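Local atomic coordinates of aeromonas extracellular serine protease (Aeromonas sobria, PDB entry 3HJR), a protein that cleaves peptide bonds after paired basic residues as a calcium-binding, kexin-like serine protease and acts as a probable virulence factor on host plasma proteins. Residues 476-481 with 530-535; 467-472 with 542-547. All coordinates share one frame; numbering follows the deposited sequence.

Both contacts belong to the P-domain, with centres about 19 Å apart, and they share chain elements: 467-472 runs into strand 472-482, which carries 476-481, while 530-535 and 542-547 lie on successive parts of the chain. Contact 1 is a buried strand pair, built on a ladder of four backbone hydrogen bonds, with methionine and valine on one face and a mixed face on the other, whose Gln476 and Arg532 bond to the subtilisin-family part. Contact 2, farther from the centre of the chain and partly buried, joins a loop to the start of a strand and the residues leading into it, through a single backbone bond, one side-chain amide and a water, over a small apolar cluster.

Contact 1: residues 476-481 with 530-535; sequences QVMVSL and DMRMLS
Val477 and Met533 face each other as an antiparallel hydrogen-bonded pair, Val477 N to Met533 O nearly straight at 2.8 Å and Met533 N to Val477 O at 2.9 Å. The next such pair, Val479 with Met531, is more bent: Val479 N donates to Met531 O at 3.0 Å and 144°. The ladder is interrupted where Asp530 and Met531 both stand opposite Val479. Ser480 answers the extra residue with its side chain, its OG accepting from Asp530 N at 2.9 Å, and a water links that hydroxyl to Asp530 OD1.

The apolar contacts lie on the face bearing Val477, Val479, Met531 and Met533. Met533 bends at chi3 (-83°), which brings its methyl back across the strands onto Val479; CE lies 3.3 Å from Val479 CG1, tighter than ordinary van der Waals contact. CB of Met531, directly across from Val479, packs against the same methyl, while Met533 arrives from the adjoining pair.

On the other face Met478 reaches over the bulge, with CE 3.1 Å from Asp530 O. Gln476 and Arg532 extend side by side in the same direction, their amide and guanidinium planes only 16° apart, and Gln476 NE2 is 3.9 Å from Arg532 CD. Their polar ends are satisfied elsewhere: Gln476 NE2 by Ser251 O and OE1 by Arg591 NH2 of strand 583-594, Arg532 by Ser251, Pro248 and a salt bridge to Asp197. Ser251, Pro248 and Asp197 belong to the subtilisin-family part of the chain, so this face forms part of the interface between the two domains. The arrangement is an antiparallel strand pair interrupted by a G1 beta bulge, within the jelly-roll beta-sandwich of the P-domain characteristic of the kexin and furin proteases.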
# COMPACT_ATOMS: atom_id res chain seq x y z
N GLN A 476 7.15 7.17 -13.89
CA GLN A 476 5.88 6.64 -14.34
C GLN A 476 6.04 6.19 -15.78
O GLN A 476 6.76 6.80 -16.56
CB GLN A 476 4.79 7.71 -14.25
CG GLN A 476 4.38 8.11 -12.84
CD GLN A 476 3.45 9.29 -12.88
OE1 GLN A 476 3.72 10.28 -13.57
NE2 GLN A 476 2.31 9.18 -12.17
N VAL A 477 5.35 5.12 -16.12
CA VAL A 477 5.30 4.63 -17.47
C VAL A 477 3.82 4.46 -17.81
O VAL A 477 3.02 4.16 -16.92
CB VAL A 477 6.13 3.32 -17.52
CG1 VAL A 477 5.83 2.39 -18.70
CG2 VAL A 477 7.63 3.67 -17.46
N MET A 478 3.45 4.67 -19.07
CA MET A 478 2.19 4.12 -19.63
C MET A 478 2.54 3.17 -20.75
O MET A 478 3.45 3.43 -21.54
CB MET A 478 1.30 5.21 -20.19
CG MET A 478 0.86 6.24 -19.17
SD MET A 478 -0.46 7.30 -19.73
CE MET A 478 -1.92 6.59 -18.74
N VAL A 479 1.84 2.06 -20.87
CA VAL A 479 2.19 1.06 -21.88
C VAL A 479 0.96 0.62 -22.66
O VAL A 479 -0.10 0.42 -22.08
CB VAL A 479 2.87 -0.16 -21.27
CG1 VAL A 479 1.97 -0.83 -20.26
CG2 VAL A 479 3.31 -1.17 -22.32
N SER A 480 1.12 0.49 -23.98
CA SER A 480 0.10 -0.08 -24.85
C SER A 480 0.70 -1.23 -25.65
O SER A 480 1.76 -1.11 -26.22
CB SER A 480 -0.46 0.98 -25.79
OG SER A 480 -1.20 1.99 -25.08
N LEU A 481 0.03 -2.38 -25.66
CA LEU A 481 0.48 -3.53 -26.43
C LEU A 481 -0.72 -4.45 -26.67
O LEU A 481 -1.72 -4.35 -25.95
CB LEU A 481 1.59 -4.28 -25.68
CG LEU A 481 1.31 -4.82 -24.27
CD1 LEU A 481 0.55 -6.14 -24.33
CD2 LEU A 481 2.63 -4.98 -23.50
N ASP A 530 -2.57 2.22 -22.50
CA ASP A 530 -2.16 3.30 -21.62
C ASP A 530 -2.23 2.85 -20.15
O ASP A 530 -2.67 3.64 -19.29
CB ASP A 530 -3.02 4.55 -21.89
CG ASP A 530 -2.57 5.33 -23.10
OD1 ASP A 530 -1.45 5.12 -23.59
OD2 ASP A 530 -3.27 6.22 -23.61
N MET A 531 -1.85 1.59 -19.88
CA MET A 531 -1.81 1.13 -18.49
C MET A 531 -0.64 1.83 -17.80
O MET A 531 0.48 1.73 -18.26
CB MET A 531 -1.63 -0.38 -18.35
CG MET A 531 -1.75 -0.80 -16.90
SD MET A 531 -1.61 -2.58 -16.70
CE MET A 531 -0.66 -2.68 -15.23
N ARG A 532 -0.92 2.49 -16.68
CA ARG A 532 0.11 3.21 -15.90
C ARG A 532 0.76 2.32 -14.84
O ARG A 532 0.08 1.53 -14.15
CB ARG A 532 -0.48 4.50 -15.28
CG ARG A 532 0.59 5.48 -14.77
CD ARG A 532 0.02 6.78 -14.29
NE ARG A 532 -0.96 6.57 -13.24
CZ ARG A 532 -1.78 7.49 -12.77
NH1 ARG A 532 -2.65 7.19 -11.84
NH2 ARG A 532 -1.76 8.71 -13.26
N MET A 533 2.10 2.43 -14.74
CA MET A 533 2.89 1.80 -13.68
C MET A 533 3.91 2.80 -13.15
O MET A 533 4.29 3.73 -13.87
CB MET A 533 3.62 0.58 -14.19
CG MET A 533 2.68 -0.49 -14.70
SD MET A 533 3.38 -1.65 -15.83
CE MET A 533 3.29 -0.84 -17.27
N LEU A 534 4.38 2.58 -11.92
CA LEU A 534 5.38 3.47 -11.30
C LEU A 534 6.46 2.61 -10.63
O LEU A 534 6.18 1.54 -10.12
CB LEU A 534 4.72 4.46 -10.31
CG LEU A 534 5.62 5.43 -9.48
CD1 LEU A 534 4.91 6.76 -9.20
CD2 LEU A 534 6.03 4.81 -8.13
N SER A 535 7.69 3.10 -10.64
CA SER A 535 8.76 2.49 -9.89
C SER A 535 9.45 3.52 -9.00
O SER A 535 9.77 4.63 -9.46
CB SER A 535 9.79 1.93 -10.84
OG SER A 535 10.83 1.28 -10.11
O HOH W 1 0.84 3.84 -23.79

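Contact 2: residues 467-472 with 542-547; sequences ATPLTV and SAQGTW
The backbones of Leu470 and Ala543 pass 5.2 Å apart at their CA atoms and are tied by one bond, Ala543 N to Leu470 O at 2.8 Å, with the donor tilted 23° from the carbonyl plane; beside it Thr471 and Ser542 form an isolated backbone bridge (CA-CA 4.9 Å). Gln544 makes the other direct link: its chain runs out fully extended (chi1 -172°, chi2 -177°), alongside the Pro469 ring, and NE2 donates to Ala467 O at 2.9 Å in an almost straight bond. That acceptor lies in the amide plane, whereas the nitrogen approaches from above the carbonyl plane. A water bridges Leu470 N and Ser542 OG.

Beneath these polar links, Ala543 CB meets Leu470 CB at 3.8 Å and Val472 CG1 at 4.0 Å. The same valine methyl reaches the edge of the Trp547 indole, 4.1 Å from CZ2. The ring is held by its own segment, NE1 donating in the ring plane to Ala543 O (2.9 Å), and Phe538 packs against it edge-to-face. Val592 of strand 583-594 touches Leu470, Val472 and Ala543. The contact thus joins the 460-466/472-482 connection to the loop residues leading into strand 545-553, at one end of the P-domain's jelly-roll beta-sandwich.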
# COMPACT_ATOMS: atom_id res chain seq x y z
N ALA A 467 17.21 13.82 -21.91
CA ALA A 467 18.33 14.76 -22.08
C ALA A 467 18.64 15.58 -20.84
O ALA A 467 19.77 16.07 -20.68
CB ALA A 467 18.04 15.70 -23.26
N THR A 468 17.64 15.76 -19.98
CA THR A 468 17.72 16.73 -18.89
C THR A 468 18.47 16.11 -17.72
O THR A 468 18.16 14.98 -17.33
CB THR A 468 16.30 17.12 -18.42
OG1 THR A 468 15.52 17.60 -19.52
CG2 THR A 468 16.32 18.28 -17.43
N PRO A 469 19.46 16.80 -17.15
CA PRO A 469 20.05 16.29 -15.92
C PRO A 469 19.02 16.44 -14.81
O PRO A 469 18.35 17.47 -14.70
CB PRO A 469 21.29 17.18 -15.70
CG PRO A 469 21.42 18.00 -16.92
CD PRO A 469 20.07 18.08 -17.57
N LEU A 470 18.87 15.39 -14.02
CA LEU A 470 17.92 15.37 -12.93
C LEU A 470 18.26 14.24 -11.96
O LEU A 470 18.80 13.23 -12.38
CB LEU A 470 16.50 15.20 -13.48
CG LEU A 470 15.45 15.80 -12.58
CD1 LEU A 470 15.44 17.34 -12.62
CD2 LEU A 470 14.09 15.23 -12.96
N THR A 471 17.99 14.43 -10.67
CA THR A 471 18.04 13.30 -9.75
C THR A 471 16.66 12.67 -9.66
O THR A 471 15.69 13.36 -9.40
CB THR A 471 18.48 13.79 -8.36
OG1 THR A 471 19.84 14.24 -8.42
CG2 THR A 471 18.44 12.65 -7.35
N VAL A 472 16.55 11.36 -9.84
CA VAL A 472 15.21 10.81 -9.87
C VAL A 472 14.64 10.53 -8.50
O VAL A 472 15.36 10.17 -7.58
CB VAL A 472 14.93 9.70 -10.98
CG1 VAL A 472 16.10 9.34 -11.80
CG2 VAL A 472 14.04 8.57 -10.54
N SER A 542 20.81 9.28 -11.45
CA SER A 542 20.81 10.30 -12.49
C SER A 542 19.75 9.97 -13.59
O SER A 542 19.67 8.86 -14.03
CB SER A 542 22.22 10.36 -13.10
OG SER A 542 22.24 11.27 -14.18
N ALA A 543 18.94 10.93 -14.00
CA ALA A 543 17.94 10.67 -15.05
C ALA A 543 18.52 10.69 -16.48
O ALA A 543 17.92 10.13 -17.39
CB ALA A 543 16.81 11.68 -14.97
N GLN A 544 19.64 11.37 -16.68
CA GLN A 544 20.09 11.66 -18.04
C GLN A 544 20.61 10.41 -18.69
O GLN A 544 21.39 9.69 -18.09
CB GLN A 544 21.19 12.72 -18.03
CG GLN A 544 21.58 13.21 -19.38
CD GLN A 544 22.70 14.20 -19.28
OE1 GLN A 544 23.80 13.84 -18.87
NE2 GLN A 544 22.43 15.44 -19.64
N GLY A 545 20.15 10.14 -19.91
CA GLY A 545 20.53 8.93 -20.61
C GLY A 545 19.34 8.15 -21.12
O GLY A 545 18.20 8.57 -21.04
N THR A 546 19.62 6.97 -21.63
CA THR A 546 18.62 6.15 -22.26
C THR A 546 17.95 5.23 -21.26
O THR A 546 18.63 4.44 -20.55
CB THR A 546 19.25 5.37 -23.40
OG1 THR A 546 19.61 6.28 -24.45
CG2 THR A 546 18.26 4.42 -24.04
N TRP A 547 16.63 5.35 -21.21
CA TRP A 547 15.77 4.44 -20.44
C TRP A 547 15.16 3.40 -21.40
O TRP A 547 14.80 3.72 -22.55
CB TRP A 547 14.66 5.23 -19.75
CG TRP A 547 15.14 6.15 -18.68
CD1 TRP A 547 15.77 7.33 -18.85
CD2 TRP A 547 15.04 5.93 -17.27
NE1 TRP A 547 16.10 7.87 -17.63
CE2 TRP A 547 15.66 7.02 -16.64
CE3 TRP A 547 14.53 4.89 -16.47
CZ2 TRP A 547 15.75 7.14 -15.26
CZ3 TRP A 547 14.61 5.00 -15.11
CH2 TRP A 547 15.22 6.13 -14.51
O HOH W 2 21.33 13.52 -14.66